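Local coordinates for phytase (Citrobacter braakii, PDB 3ZHC), which belongs to branch 2 of the histidine phosphatase superfamily and combines an alpha/beta domain built on a mixed sheet with a helical part, at residues B[30-35]-B[301-306]; B[82-87]-B[120-125]; B[189-194]-B[240-245]; B[234-239]-B[273-278]; B[296-301]-B[312-317]. The protein carries 2 engineered substitutions. All coordinates share one frame; numbering follows the deposited sequence. Where two conformers were deposited one is given.

Interaction 1: B[30-35]-B[301-306]; sequences LERVVI and LTNGTT
The guanidinium of R32 meets the backbone carbonyl of T302 end-on, with two nitrogens converging on one oxygen. NH1 and NH2 of R32 each hydrogen-bond to T302 O at 2.7 Å, with N-H...O angles near 135°, the bend expected when two donors share an acceptor. The oxygen lies near the guanidinium plane. R32 reaches it because its chain is extended from CG to NE, CG being anti to its own carbonyl carbon (chi1 -54°). E31 and R32 together face K358 in a classic beta bulge on strand 28-38, part of the mixed sheet of this histidine phosphatase fold. T302 is the first residue past helix 282-301, and R32 NH1 also bonds to A299 O, so one cation serves two carbonyls at that C-terminal end. T302 OG1 turns instead to T298 O. On the outer flank, the amide of exposed N303 stands 84° from the guanidinium plane. Water 1 accepts from R32 NH2 at 2.8 Å and, weakly, from N303 ND2.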
# COMPACT_ATOMS: atom_id res chain seq x y z
N LEU B 30 22.33 -15.60 18.38
CA LEU B 30 21.07 -16.30 18.05
C LEU B 30 21.04 -17.63 18.77
O LEU B 30 21.92 -18.46 18.55
CB LEU B 30 20.94 -16.52 16.54
CG LEU B 30 19.61 -17.05 15.98
CD1 LEU B 30 18.50 -16.08 16.25
CD2 LEU B 30 19.74 -17.30 14.50
N GLU B 31 20.04 -17.83 19.63
CA GLU B 31 19.93 -19.07 20.44
C GLU B 31 18.80 -20.03 20.02
O GLU B 31 18.98 -21.24 20.12
CB GLU B 31 19.79 -18.72 21.94
CG GLU B 31 21.15 -18.34 22.60
CD GLU B 31 21.09 -18.27 24.13
OE1 GLU B 31 20.02 -17.87 24.69
OE2 GLU B 31 22.12 -18.60 24.77
N ARG B 32 17.67 -19.48 19.56
CA ARG B 32 16.49 -20.28 19.14
C ARG B 32 15.68 -19.61 18.04
O ARG B 32 15.63 -18.39 17.97
CB ARG B 32 15.54 -20.52 20.32
CG ARG B 32 16.15 -21.12 21.54
CD ARG B 32 15.12 -21.36 22.57
NE ARG B 32 15.70 -21.84 23.82
CZ ARG B 32 15.00 -22.14 24.92
NH1 ARG B 32 13.66 -22.01 24.94
NH2 ARG B 32 15.63 -22.57 26.02
N VAL B 33 15.06 -20.43 17.18
CA VAL B 33 14.18 -19.95 16.12
C VAL B 33 12.91 -20.81 16.02
O VAL B 33 12.96 -22.02 16.16
CB VAL B 33 14.89 -19.87 14.71
CG1 VAL B 33 13.90 -19.43 13.59
CG2 VAL B 33 16.08 -18.93 14.75
N VAL B 34 11.78 -20.15 15.81
CA VAL B 34 10.54 -20.83 15.50
C VAL B 34 10.11 -20.25 14.17
O VAL B 34 10.08 -19.05 14.02
CB VAL B 34 9.45 -20.63 16.55
CG1 VAL B 34 8.15 -21.38 16.13
CG2 VAL B 34 9.91 -21.13 17.89
N ILE B 35 9.78 -21.14 13.22
CA ILE B 35 9.28 -20.75 11.91
C ILE B 35 7.88 -21.30 11.77
O ILE B 35 7.68 -22.50 11.96
CB ILE B 35 10.16 -21.29 10.76
CG1 ILE B 35 11.57 -20.69 10.83
CG2 ILE B 35 9.52 -20.99 9.37
CD1 ILE B 35 12.56 -21.28 9.77
N LEU B 301 10.51 -19.86 25.43
CA LEU B 301 10.70 -19.67 26.90
C LEU B 301 11.32 -20.80 27.71
O LEU B 301 12.19 -20.54 28.55
CB LEU B 301 9.34 -19.34 27.57
CG LEU B 301 8.73 -17.99 27.34
CD1 LEU B 301 7.44 -17.92 28.13
CD2 LEU B 301 9.68 -16.89 27.76
N THR B 302 10.89 -22.05 27.48
CA THR B 302 11.30 -23.14 28.40
C THR B 302 12.76 -23.57 28.29
O THR B 302 13.39 -23.43 27.23
CB THR B 302 10.42 -24.40 28.26
OG1 THR B 302 10.54 -24.96 26.95
CG2 THR B 302 8.95 -24.04 28.56
N ASN B 303 13.27 -24.07 29.42
CA ASN B 303 14.61 -24.63 29.55
C ASN B 303 14.56 -26.18 29.65
O ASN B 303 15.53 -26.81 30.06
CB ASN B 303 15.34 -23.99 30.76
CG ASN B 303 15.65 -22.48 30.54
OD1 ASN B 303 15.36 -21.64 31.42
ND2 ASN B 303 16.24 -22.14 29.38
N GLY B 304 13.41 -26.77 29.26
CA GLY B 304 13.18 -28.22 29.31
C GLY B 304 11.70 -28.57 29.40
O GLY B 304 11.08 -28.36 30.44
N THR B 305 11.14 -29.09 28.31
CA THR B 305 9.71 -29.52 28.26
C THR B 305 9.53 -30.60 27.21
O THR B 305 10.29 -30.67 26.25
CB THR B 305 8.72 -28.34 27.92
OG1 THR B 305 9.08 -27.17 28.66
CG2 THR B 305 7.26 -28.71 28.25
N THR B 306 8.53 -31.45 27.41
CA THR B 306 8.22 -32.51 26.47
C THR B 306 6.87 -32.21 25.84
O THR B 306 5.85 -32.22 26.53
CB THR B 306 8.28 -33.93 27.14
OG1 THR B 306 7.91 -34.93 26.19
CG2 THR B 306 7.37 -34.03 28.38
O HOH W 1 18.04 -23.01 27.47

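Interaction 2: B[82-87]-B[120-125]; sequences QYQRLW and EAFLAG
Q84 and F122 join two helices that flank the central sheet of the alpha/beta domain, helix 71-90 and helix 113-126; the axes of segments 82-87 and 120-125 approach to 8.8 Å at 46°. Q84 CB lies 4.1 Å from F122 CZ, and CG follows at 4.2 Å from F122 CE1. The chain then bends at chi2 (-69°), and the amide and ring planes stand 79° apart. At the tip, NE2 hydrogen-bonds to E353 OE1 on strand 353-361, so the aliphatic half of Q84 packs against the phenyl ring while NE2 bonds to the sheet. F122 also stacks on F320. Near the C-terminal end of helix 113-126 the backbones themselves meet, the CA atoms of Q82 and G125 being 4.2 Å apart, an approach that the lack of a side chain on G125 permits. R85 passes alongside, its CD 4.2 Å from G125 O and its NH1 bonded to L126 O. Q82 CA makes a CA-H...O contact to G125 O at 3.4 Å.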
# COMPACT_ATOMS: atom_id res chain seq x y z
N GLN B 82 17.57 -24.46 2.29
CA GLN B 82 18.98 -24.28 1.93
C GLN B 82 19.48 -22.92 2.39
O GLN B 82 20.52 -22.83 3.04
CB GLN B 82 19.16 -24.50 0.40
CG GLN B 82 20.48 -24.04 -0.23
CD GLN B 82 20.54 -24.44 -1.71
OE1 GLN B 82 20.65 -25.64 -2.04
NE2 GLN B 82 20.48 -23.43 -2.63
N TYR B 83 18.73 -21.85 2.05
CA TYR B 83 19.07 -20.48 2.50
C TYR B 83 19.11 -20.40 4.03
O TYR B 83 20.06 -19.83 4.59
CB TYR B 83 18.10 -19.43 1.94
CG TYR B 83 18.16 -18.06 2.62
CD1 TYR B 83 19.15 -17.13 2.29
CD2 TYR B 83 17.22 -17.69 3.61
CE1 TYR B 83 19.21 -15.86 2.92
CE2 TYR B 83 17.28 -16.43 4.24
CZ TYR B 83 18.28 -15.52 3.89
OH TYR B 83 18.35 -14.29 4.50
N GLN B 84 18.10 -20.97 4.69
CA GLN B 84 18.02 -20.95 6.16
C GLN B 84 19.16 -21.76 6.82
O GLN B 84 19.66 -21.34 7.87
CB GLN B 84 16.64 -21.42 6.67
CG GLN B 84 15.42 -20.47 6.32
CD GLN B 84 15.42 -19.12 7.06
OE1 GLN B 84 16.45 -18.50 7.27
NE2 GLN B 84 14.24 -18.66 7.43
N ARG B 85 19.57 -22.88 6.20
CA ARG B 85 20.75 -23.66 6.67
C ARG B 85 22.00 -22.76 6.70
O ARG B 85 22.67 -22.68 7.71
CB ARG B 85 21.02 -24.87 5.76
CG ARG B 85 22.25 -25.75 6.15
CD ARG B 85 22.72 -26.62 4.96
NE ARG B 85 23.99 -27.31 5.27
CZ ARG B 85 24.11 -28.45 5.99
NH1 ARG B 85 23.03 -29.08 6.52
NH2 ARG B 85 25.33 -28.97 6.20
N LEU B 86 22.26 -22.08 5.58
CA LEU B 86 23.42 -21.17 5.44
C LEU B 86 23.35 -19.99 6.40
O LEU B 86 24.35 -19.63 7.02
CB LEU B 86 23.55 -20.66 3.99
CG LEU B 86 23.86 -21.72 2.92
CD1 LEU B 86 23.53 -21.23 1.53
CD2 LEU B 86 25.34 -22.20 3.02
N TRP B 87 22.15 -19.40 6.52
CA TRP B 87 21.96 -18.24 7.40
C TRP B 87 22.07 -18.63 8.88
O TRP B 87 22.78 -17.96 9.63
CB TRP B 87 20.63 -17.53 7.11
CG TRP B 87 20.58 -16.21 7.75
CD1 TRP B 87 21.21 -15.06 7.32
CD2 TRP B 87 19.88 -15.86 8.93
NE1 TRP B 87 20.94 -14.03 8.17
CE2 TRP B 87 20.12 -14.49 9.17
CE3 TRP B 87 19.07 -16.57 9.82
CZ2 TRP B 87 19.58 -13.81 10.26
CZ3 TRP B 87 18.53 -15.90 10.91
CH2 TRP B 87 18.78 -14.53 11.13
N GLU B 120 8.81 -32.07 4.67
CA GLU B 120 9.78 -32.92 3.95
C GLU B 120 10.70 -32.07 3.12
O GLU B 120 11.94 -32.17 3.23
CB GLU B 120 9.06 -33.95 3.06
CG GLU B 120 9.94 -34.73 2.07
CD GLU B 120 9.15 -35.67 1.25
OE1 GLU B 120 8.69 -36.69 1.78
OE2 GLU B 120 8.97 -35.39 0.04
N ALA B 121 10.09 -31.24 2.27
CA ALA B 121 10.82 -30.36 1.35
C ALA B 121 11.75 -29.39 2.08
O ALA B 121 12.89 -29.16 1.63
CB ALA B 121 9.86 -29.60 0.45
N PHE B 122 11.29 -28.81 3.21
CA PHE B 122 12.14 -27.88 3.99
C PHE B 122 13.41 -28.58 4.53
O PHE B 122 14.50 -28.02 4.44
CB PHE B 122 11.37 -27.23 5.13
CG PHE B 122 12.16 -26.17 5.87
CD1 PHE B 122 12.30 -24.89 5.33
CD2 PHE B 122 12.76 -26.46 7.10
CE1 PHE B 122 13.04 -23.89 6.01
CE2 PHE B 122 13.51 -25.47 7.79
CZ PHE B 122 13.64 -24.19 7.24
N LEU B 123 13.25 -29.80 5.07
CA LEU B 123 14.40 -30.60 5.57
C LEU B 123 15.35 -31.00 4.45
O LEU B 123 16.57 -31.06 4.68
CB LEU B 123 13.92 -31.85 6.33
CG LEU B 123 13.21 -31.58 7.65
CD1 LEU B 123 12.49 -32.84 8.20
CD2 LEU B 123 14.22 -30.98 8.68
N ALA B 124 14.82 -31.28 3.25
CA ALA B 124 15.65 -31.62 2.07
C ALA B 124 16.65 -30.49 1.73
O ALA B 124 17.75 -30.76 1.21
CB ALA B 124 14.78 -31.96 0.86
N GLY B 125 16.26 -29.25 2.02
CA GLY B 125 17.12 -28.09 1.85
C GLY B 125 18.00 -27.84 3.06
O GLY B 125 19.20 -27.58 2.90

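Interaction 3: B[189-194]-B[240-245]; sequences ENVLNF and EIFLLQ
V191 and F242 are the residues whose backbones come nearest, with CA atoms 9.9 Å apart, so side chains alone bridge segments 189-194 and 240-245. The first segment finishes helix 182-192 in a Schellman motif: N193, with positive phi (51°), is the C-prime residue, F194 N bonds to E189 O at 2.9 Å, and N193 N bonds weakly to N190 O. The second is a regular turn of helix 231-247, and the contact is buried packing within the helical part of the histidine phosphatase fold. F242 spans the gap. Its CG is anti to the carbonyl carbon (chi1 -59°), and the outer end of the ring extends to both hydrophobic partners. V191 comes from the opposite direction, with CG1 anti to the backbone N (chi1 172°); that methyl sits 3.8 Å from F242 CE2, obliquely placed against the ring. L192 crosses F242 at about a right angle and approaches the ring edge, close to its plane. No hydrogen bond links the segments, and backbone carbonyls nearby have other partners: V191 O accepts from R257 NH1, and L192 O from T55 OG1. The second contact to the ring is made by one leucine methyl, L192 CD2, 4.1 Å from F242 CZ.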
# COMPACT_ATOMS: atom_id res chain seq x y z
N GLU B 189 -12.06 -8.96 -13.86
CA GLU B 189 -13.03 -9.09 -14.97
C GLU B 189 -12.37 -9.04 -16.36
O GLU B 189 -12.73 -9.83 -17.22
CB GLU B 189 -14.10 -8.02 -14.86
CG GLU B 189 -15.08 -8.28 -13.69
CD GLU B 189 -15.81 -7.03 -13.23
OE1 GLU B 189 -15.79 -6.00 -13.95
OE2 GLU B 189 -16.42 -7.06 -12.14
N ASN B 190 -11.42 -8.11 -16.54
CA ASN B 190 -10.66 -8.02 -17.80
C ASN B 190 -9.80 -9.26 -18.03
O ASN B 190 -9.73 -9.76 -19.16
CB ASN B 190 -9.77 -6.76 -17.81
CG ASN B 190 -9.04 -6.57 -19.14
OD1 ASN B 190 -9.66 -6.34 -20.17
ND2 ASN B 190 -7.71 -6.67 -19.10
N VAL B 191 -9.17 -9.76 -16.97
CA VAL B 191 -8.30 -10.97 -17.05
C VAL B 191 -9.14 -12.23 -17.41
O VAL B 191 -8.72 -13.05 -18.22
CB VAL B 191 -7.48 -11.15 -15.75
CG1 VAL B 191 -6.74 -12.47 -15.73
CG2 VAL B 191 -6.47 -9.97 -15.61
N LEU B 192 -10.32 -12.34 -16.82
CA LEU B 192 -11.25 -13.43 -17.11
C LEU B 192 -12.01 -13.26 -18.43
O LEU B 192 -12.61 -14.21 -18.90
CB LEU B 192 -12.31 -13.53 -15.99
CG LEU B 192 -11.93 -13.92 -14.58
CD1 LEU B 192 -13.08 -13.62 -13.65
CD2 LEU B 192 -11.54 -15.37 -14.52
N ASN B 193 -11.99 -12.04 -19.02
CA ASN B 193 -12.88 -11.65 -20.13
C ASN B 193 -14.31 -11.98 -19.71
O ASN B 193 -15.04 -12.67 -20.40
CB ASN B 193 -12.48 -12.28 -21.48
CG ASN B 193 -13.10 -11.55 -22.70
OD1 ASN B 193 -13.49 -10.36 -22.62
ND2 ASN B 193 -13.21 -12.27 -23.86
N PHE B 194 -14.67 -11.47 -18.52
CA PHE B 194 -15.93 -11.77 -17.82
C PHE B 194 -17.17 -11.42 -18.62
O PHE B 194 -18.13 -12.18 -18.61
CB PHE B 194 -15.94 -11.06 -16.43
CG PHE B 194 -17.19 -11.29 -15.62
CD1 PHE B 194 -17.51 -12.58 -15.15
CD2 PHE B 194 -18.05 -10.22 -15.30
CE1 PHE B 194 -18.67 -12.81 -14.38
CE2 PHE B 194 -19.21 -10.44 -14.53
CZ PHE B 194 -19.52 -11.73 -14.07
N GLU B 240 -5.63 -16.05 -6.41
CA GLU B 240 -4.62 -16.96 -5.83
C GLU B 240 -4.22 -18.02 -6.86
O GLU B 240 -3.04 -18.37 -6.96
CB GLU B 240 -5.14 -17.60 -4.54
CG GLU B 240 -4.20 -18.62 -3.87
CD GLU B 240 -2.87 -18.04 -3.32
OE1 GLU B 240 -2.68 -16.79 -3.29
OE2 GLU B 240 -2.02 -18.86 -2.91
N ILE B 241 -5.21 -18.52 -7.62
CA ILE B 241 -4.93 -19.52 -8.67
C ILE B 241 -3.95 -18.90 -9.70
O ILE B 241 -2.98 -19.56 -10.09
CB ILE B 241 -6.21 -20.08 -9.34
CG1 ILE B 241 -7.00 -20.92 -8.34
CG2 ILE B 241 -5.86 -20.95 -10.56
CD1 ILE B 241 -8.37 -21.38 -8.82
N PHE B 242 -4.18 -17.66 -10.11
CA PHE B 242 -3.25 -17.01 -11.05
C PHE B 242 -1.83 -16.93 -10.47
O PHE B 242 -0.87 -17.22 -11.18
CB PHE B 242 -3.72 -15.63 -11.50
CG PHE B 242 -5.07 -15.63 -12.20
CD1 PHE B 242 -5.44 -16.64 -13.10
CD2 PHE B 242 -5.98 -14.57 -11.97
CE1 PHE B 242 -6.69 -16.61 -13.75
CE2 PHE B 242 -7.23 -14.54 -12.62
CZ PHE B 242 -7.58 -15.56 -13.50
N LEU B 243 -1.72 -16.55 -9.19
CA LEU B 243 -0.42 -16.50 -8.50
C LEU B 243 0.24 -17.87 -8.49
O LEU B 243 1.42 -17.98 -8.79
CB LEU B 243 -0.56 -16.03 -7.05
CG LEU B 243 0.78 -15.78 -6.31
CD1 LEU B 243 1.09 -14.28 -6.25
CD2 LEU B 243 0.77 -16.39 -4.91
N LEU B 244 -0.55 -18.89 -8.13
CA LEU B 244 -0.06 -20.30 -8.12
C LEU B 244 0.42 -20.75 -9.51
O LEU B 244 1.49 -21.38 -9.63
CB LEU B 244 -1.13 -21.24 -7.58
CG LEU B 244 -1.41 -21.07 -6.07
CD1 LEU B 244 -2.76 -21.72 -5.67
CD2 LEU B 244 -0.26 -21.60 -5.21
N GLN B 245 -0.35 -20.43 -10.57
CA GLN B 245 0.06 -20.74 -11.96
C GLN B 245 1.46 -20.18 -12.27
O GLN B 245 2.34 -20.90 -12.80
CB GLN B 245 -0.94 -20.19 -12.97
CG GLN B 245 -2.24 -20.88 -13.02
CD GLN B 245 -3.25 -20.18 -13.92
OE1 GLN B 245 -2.96 -19.12 -14.51
NE2 GLN B 245 -4.44 -20.76 -14.04

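Interaction 4: B[234-239]-B[273-278]; sequences LSSTLT and AQFDLL
S236 faces Q274 and F275 where helix 231-247 packs on helix 260-280, a buried helix-helix contact in the helical part of the histidine phosphatase fold. The CA atoms of S236 and Q274 are 6.4 Å apart, close enough for a side chain as short as serine to fill much of the interval.

Among the nonpolar approaches, Q274 CB lies 3.9 Å from S236 CB, both CA-CB bonds being directed at the facing helix. Aromatic contact comes from F275, which offers its edge: S236 OG lies in the plane of the ring, 4.0 Å from F275 CE1. The serine oxygen is put there by a first torsion that sets OG anti to the backbone N (chi1 -174°), beside the carbonyl carbon. F275 in turn meets the ring of H271, their planes at about 35°.

Polar links include one between the helices that starts from the backbone, S236 O accepting from H271 ND1. Other hydrogen bonds run within each helix. S235 O takes two donors, the amide T239 N at 3.0 Å and a hydroxyl, so that the T239 side chain is folded back on its own helix. Segment 273-278 follows the usual pattern through L278 N to Q274 O at 2.9 Å, with a wider pi-type turn at 276-278. D276 forms salt bridges with R169 and R280. The hydroxyl on S235 O is T239 OG1, at 2.7 Å, its donor oxygen tilted 22° from the carbonyl plane.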
# COMPACT_ATOMS: atom_id res chain seq x y z
N LEU B 234 -14.96 -15.91 -4.38
CA LEU B 234 -14.55 -16.36 -5.71
C LEU B 234 -13.26 -15.67 -6.15
O LEU B 234 -12.29 -16.33 -6.51
CB LEU B 234 -15.67 -16.13 -6.75
CG LEU B 234 -15.41 -16.58 -8.22
CD1 LEU B 234 -15.12 -18.06 -8.28
CD2 LEU B 234 -16.59 -16.19 -9.17
N SER B 235 -13.27 -14.33 -6.10
CA SER B 235 -12.10 -13.51 -6.49
C SER B 235 -10.84 -13.85 -5.71
O SER B 235 -9.75 -13.86 -6.27
CB SER B 235 -12.42 -12.05 -6.34
OG SER B 235 -13.48 -11.71 -7.24
N SER B 236 -11.01 -14.13 -4.40
CA SER B 236 -9.91 -14.55 -3.53
C SER B 236 -9.32 -15.86 -4.05
O SER B 236 -8.08 -16.01 -4.10
CB SER B 236 -10.40 -14.72 -2.09
OG SER B 236 -9.33 -15.00 -1.20
N THR B 237 -10.19 -16.79 -4.43
CA THR B 237 -9.76 -18.07 -4.98
C THR B 237 -9.06 -17.89 -6.35
O THR B 237 -7.96 -18.38 -6.55
CB THR B 237 -10.96 -19.06 -5.10
OG1 THR B 237 -11.49 -19.34 -3.79
CG2 THR B 237 -10.56 -20.36 -5.79
N LEU B 238 -9.72 -17.17 -7.26
CA LEU B 238 -9.20 -17.01 -8.65
C LEU B 238 -7.87 -16.31 -8.74
O LEU B 238 -6.98 -16.78 -9.46
CB LEU B 238 -10.22 -16.29 -9.54
CG LEU B 238 -11.58 -16.98 -9.74
CD1 LEU B 238 -12.35 -16.26 -10.85
CD2 LEU B 238 -11.46 -18.48 -10.05
N THR B 239 -7.73 -15.18 -8.03
CA THR B 239 -6.48 -14.42 -8.04
C THR B 239 -5.32 -15.23 -7.42
O THR B 239 -4.17 -15.12 -7.87
CB THR B 239 -6.64 -13.04 -7.35
OG1 THR B 239 -7.14 -13.22 -6.04
CG2 THR B 239 -7.61 -12.16 -8.14
N ALA B 273 -7.32 -8.80 0.88
CA ALA B 273 -8.43 -8.17 1.59
C ALA B 273 -9.42 -9.17 2.15
O ALA B 273 -9.97 -8.95 3.22
CB ALA B 273 -9.15 -7.13 0.69
N GLN B 274 -9.67 -10.29 1.43
CA GLN B 274 -10.63 -11.29 1.95
C GLN B 274 -9.99 -12.00 3.17
O GLN B 274 -10.69 -12.24 4.17
CB GLN B 274 -11.10 -12.28 0.90
CG GLN B 274 -12.58 -12.64 1.13
CD GLN B 274 -12.83 -14.09 1.01
OE1 GLN B 274 -13.97 -14.55 1.09
NE2 GLN B 274 -11.76 -14.86 0.83
N PHE B 275 -8.70 -12.32 3.09
CA PHE B 275 -7.94 -12.90 4.22
C PHE B 275 -7.86 -11.91 5.41
O PHE B 275 -7.86 -12.32 6.57
CB PHE B 275 -6.53 -13.37 3.78
CG PHE B 275 -6.49 -14.79 3.30
CD1 PHE B 275 -7.21 -15.18 2.20
CD2 PHE B 275 -5.75 -15.75 3.98
CE1 PHE B 275 -7.19 -16.54 1.75
CE2 PHE B 275 -5.72 -17.05 3.57
CZ PHE B 275 -6.45 -17.46 2.43
N ASP B 276 -7.78 -10.61 5.10
CA ASP B 276 -7.78 -9.58 6.12
C ASP B 276 -9.10 -9.65 6.94
O ASP B 276 -9.07 -9.72 8.18
CB ASP B 276 -7.61 -8.22 5.48
CG ASP B 276 -7.33 -7.11 6.50
OD1 ASP B 276 -7.01 -7.40 7.68
OD2 ASP B 276 -7.44 -5.94 6.10
N LEU B 277 -10.23 -9.64 6.23
CA LEU B 277 -11.55 -9.74 6.86
C LEU B 277 -11.76 -11.07 7.59
O LEU B 277 -12.12 -11.08 8.77
CB LEU B 277 -12.67 -9.56 5.82
CG LEU B 277 -12.84 -8.19 5.19
CD1 LEU B 277 -14.01 -8.21 4.23
CD2 LEU B 277 -13.04 -7.07 6.27
N LEU B 278 -11.54 -12.18 6.91
CA LEU B 278 -11.89 -13.52 7.48
C LEU B 278 -10.86 -14.13 8.43
O LEU B 278 -11.24 -14.97 9.25
CB LEU B 278 -12.22 -14.52 6.34
CG LEU B 278 -13.42 -14.19 5.44
CD1 LEU B 278 -13.62 -15.32 4.40
CD2 LEU B 278 -14.73 -13.93 6.23

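Interaction 5: B[296-301]-B[312-317]; sequences IDTALL and IKLPVS
L314 leans onto helix 282-301 and makes the apolar half of this contact. Its CD1 comes 4.1 Å from T298 CG2, the two side chains crossing at about a right angle, while its CD2 lies 4.4 Å from A299 CB. T298 divides its branches: CG2 is anti to the backbone N, with OG1 beside that N (chi1 -59°); CG2 meets the leucine, whereas OG1 bonds to D294 O in its own helix. The looser half lies beyond L314, past a cis peptide bond before P315. Here the side chain of V316 makes no contact with segment 296-301, and a water fills in: water 2 lies 2.6 Å from A299 O, probably as donor, and accepts from V316 N at 3.2 Å. Segment 312-317 leaves the small antiparallel hairpin 305-307/312-314 and leads into strand 318-323 of the main sheet. The leucine side rests on methyl contacts alone, whereas a water joins an amide and a carbonyl that do not meet directly.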
# COMPACT_ATOMS: atom_id res chain seq x y z
N ILE B 296 4.67 -21.33 20.07
CA ILE B 296 5.77 -20.36 19.83
C ILE B 296 6.35 -19.86 21.15
O ILE B 296 7.58 -19.78 21.31
CB ILE B 296 5.29 -19.14 19.00
CG1 ILE B 296 4.97 -19.53 17.55
CG2 ILE B 296 6.34 -18.02 18.99
CD1 ILE B 296 4.01 -18.58 16.87
N ASP B 297 5.45 -19.53 22.09
CA ASP B 297 5.82 -19.00 23.39
C ASP B 297 6.61 -20.05 24.21
O ASP B 297 7.72 -19.76 24.68
CB ASP B 297 4.56 -18.52 24.15
CG ASP B 297 4.87 -17.72 25.38
OD1 ASP B 297 5.97 -17.11 25.47
OD2 ASP B 297 4.01 -17.68 26.26
N THR B 298 6.03 -21.25 24.36
CA THR B 298 6.69 -22.38 25.03
C THR B 298 8.09 -22.67 24.44
O THR B 298 9.06 -22.82 25.19
CB THR B 298 5.85 -23.68 24.94
OG1 THR B 298 4.57 -23.47 25.53
CG2 THR B 298 6.56 -24.84 25.63
N ALA B 299 8.16 -22.73 23.11
CA ALA B 299 9.42 -23.05 22.41
C ALA B 299 10.52 -22.01 22.64
O ALA B 299 11.69 -22.36 22.71
CB ALA B 299 9.17 -23.24 20.90
N LEU B 300 10.14 -20.74 22.75
CA LEU B 300 11.08 -19.64 23.03
C LEU B 300 11.44 -19.49 24.53
O LEU B 300 12.54 -19.05 24.84
CB LEU B 300 10.54 -18.31 22.45
CG LEU B 300 10.96 -17.92 21.02
CD1 LEU B 300 11.16 -19.10 20.09
CD2 LEU B 300 9.97 -16.90 20.42
N LEU B 301 10.51 -19.86 25.43
CA LEU B 301 10.70 -19.67 26.90
C LEU B 301 11.32 -20.80 27.71
O LEU B 301 12.19 -20.54 28.55
CB LEU B 301 9.34 -19.34 27.57
CG LEU B 301 8.73 -17.99 27.34
CD1 LEU B 301 7.44 -17.92 28.13
CD2 LEU B 301 9.68 -16.89 27.76
N ILE B 312 7.94 -34.21 21.06
CA ILE B 312 9.12 -33.41 20.76
C ILE B 312 9.70 -32.92 22.07
O ILE B 312 8.97 -32.39 22.89
CB ILE B 312 8.79 -32.21 19.81
CG1 ILE B 312 8.34 -32.72 18.43
CG2 ILE B 312 9.99 -31.28 19.65
CD1 ILE B 312 7.88 -31.64 17.50
N LYS B 313 11.00 -33.11 22.26
CA LYS B 313 11.67 -32.63 23.45
C LYS B 313 12.12 -31.20 23.20
O LYS B 313 13.12 -30.97 22.53
CB LYS B 313 12.87 -33.52 23.81
CG LYS B 313 12.48 -34.98 24.20
CD LYS B 313 11.72 -35.06 25.54
CE LYS B 313 11.53 -36.52 26.01
NZ LYS B 313 10.69 -36.59 27.27
N LEU B 314 11.35 -30.24 23.73
CA LEU B 314 11.69 -28.82 23.64
C LEU B 314 12.62 -28.51 24.83
O LEU B 314 12.52 -29.17 25.86
CB LEU B 314 10.44 -27.93 23.67
CG LEU B 314 9.46 -28.01 22.47
CD1 LEU B 314 8.20 -27.19 22.71
CD2 LEU B 314 10.13 -27.57 21.14
N PRO B 315 13.53 -27.52 24.70
CA PRO B 315 13.76 -26.63 23.57
C PRO B 315 14.56 -27.26 22.42
O PRO B 315 15.19 -28.31 22.58
CB PRO B 315 14.57 -25.50 24.20
CG PRO B 315 15.41 -26.19 25.21
CD PRO B 315 14.50 -27.27 25.78
N VAL B 316 14.50 -26.59 21.28
CA VAL B 316 15.27 -26.94 20.09
C VAL B 316 15.74 -25.63 19.50
O VAL B 316 15.15 -24.58 19.77
CB VAL B 316 14.42 -27.74 19.06
CG1 VAL B 316 14.01 -29.12 19.65
CG2 VAL B 316 13.20 -26.94 18.61
N SER B 317 16.81 -25.68 18.70
CA SER B 317 17.36 -24.46 18.07
C SER B 317 16.48 -23.95 16.94
O SER B 317 16.39 -22.74 16.73
CB SER B 317 18.79 -24.71 17.53
OG SER B 317 19.66 -25.13 18.57
O HOH W 2 12.16 -24.40 21.10

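How the interactions relate
Interactions 1 and 5 lie 3 Å apart between centres and share L301; both involve the end of helix 282-301, one by charged and carbonyl groups in a partly buried setting, the other by buried methyls and a water. They also meet through V33 N and S317 O, at 2.7 Å a probable hydrogen bond. Interaction 2, also partly buried, packs against strand 28-38, which interaction 1 uses, I35 CD1 lying 4.0 Å from F122 CZ. Interactions 3 and 4 are buried, use helix 231-247 and touch at L192 CD2 and L238 CD1, 3.9 Å apart; interaction 3 is wholly hydrophobic, interaction 4 mixes polar and aromatic groups. Both lie across the chain's centre from interactions 1 and 5.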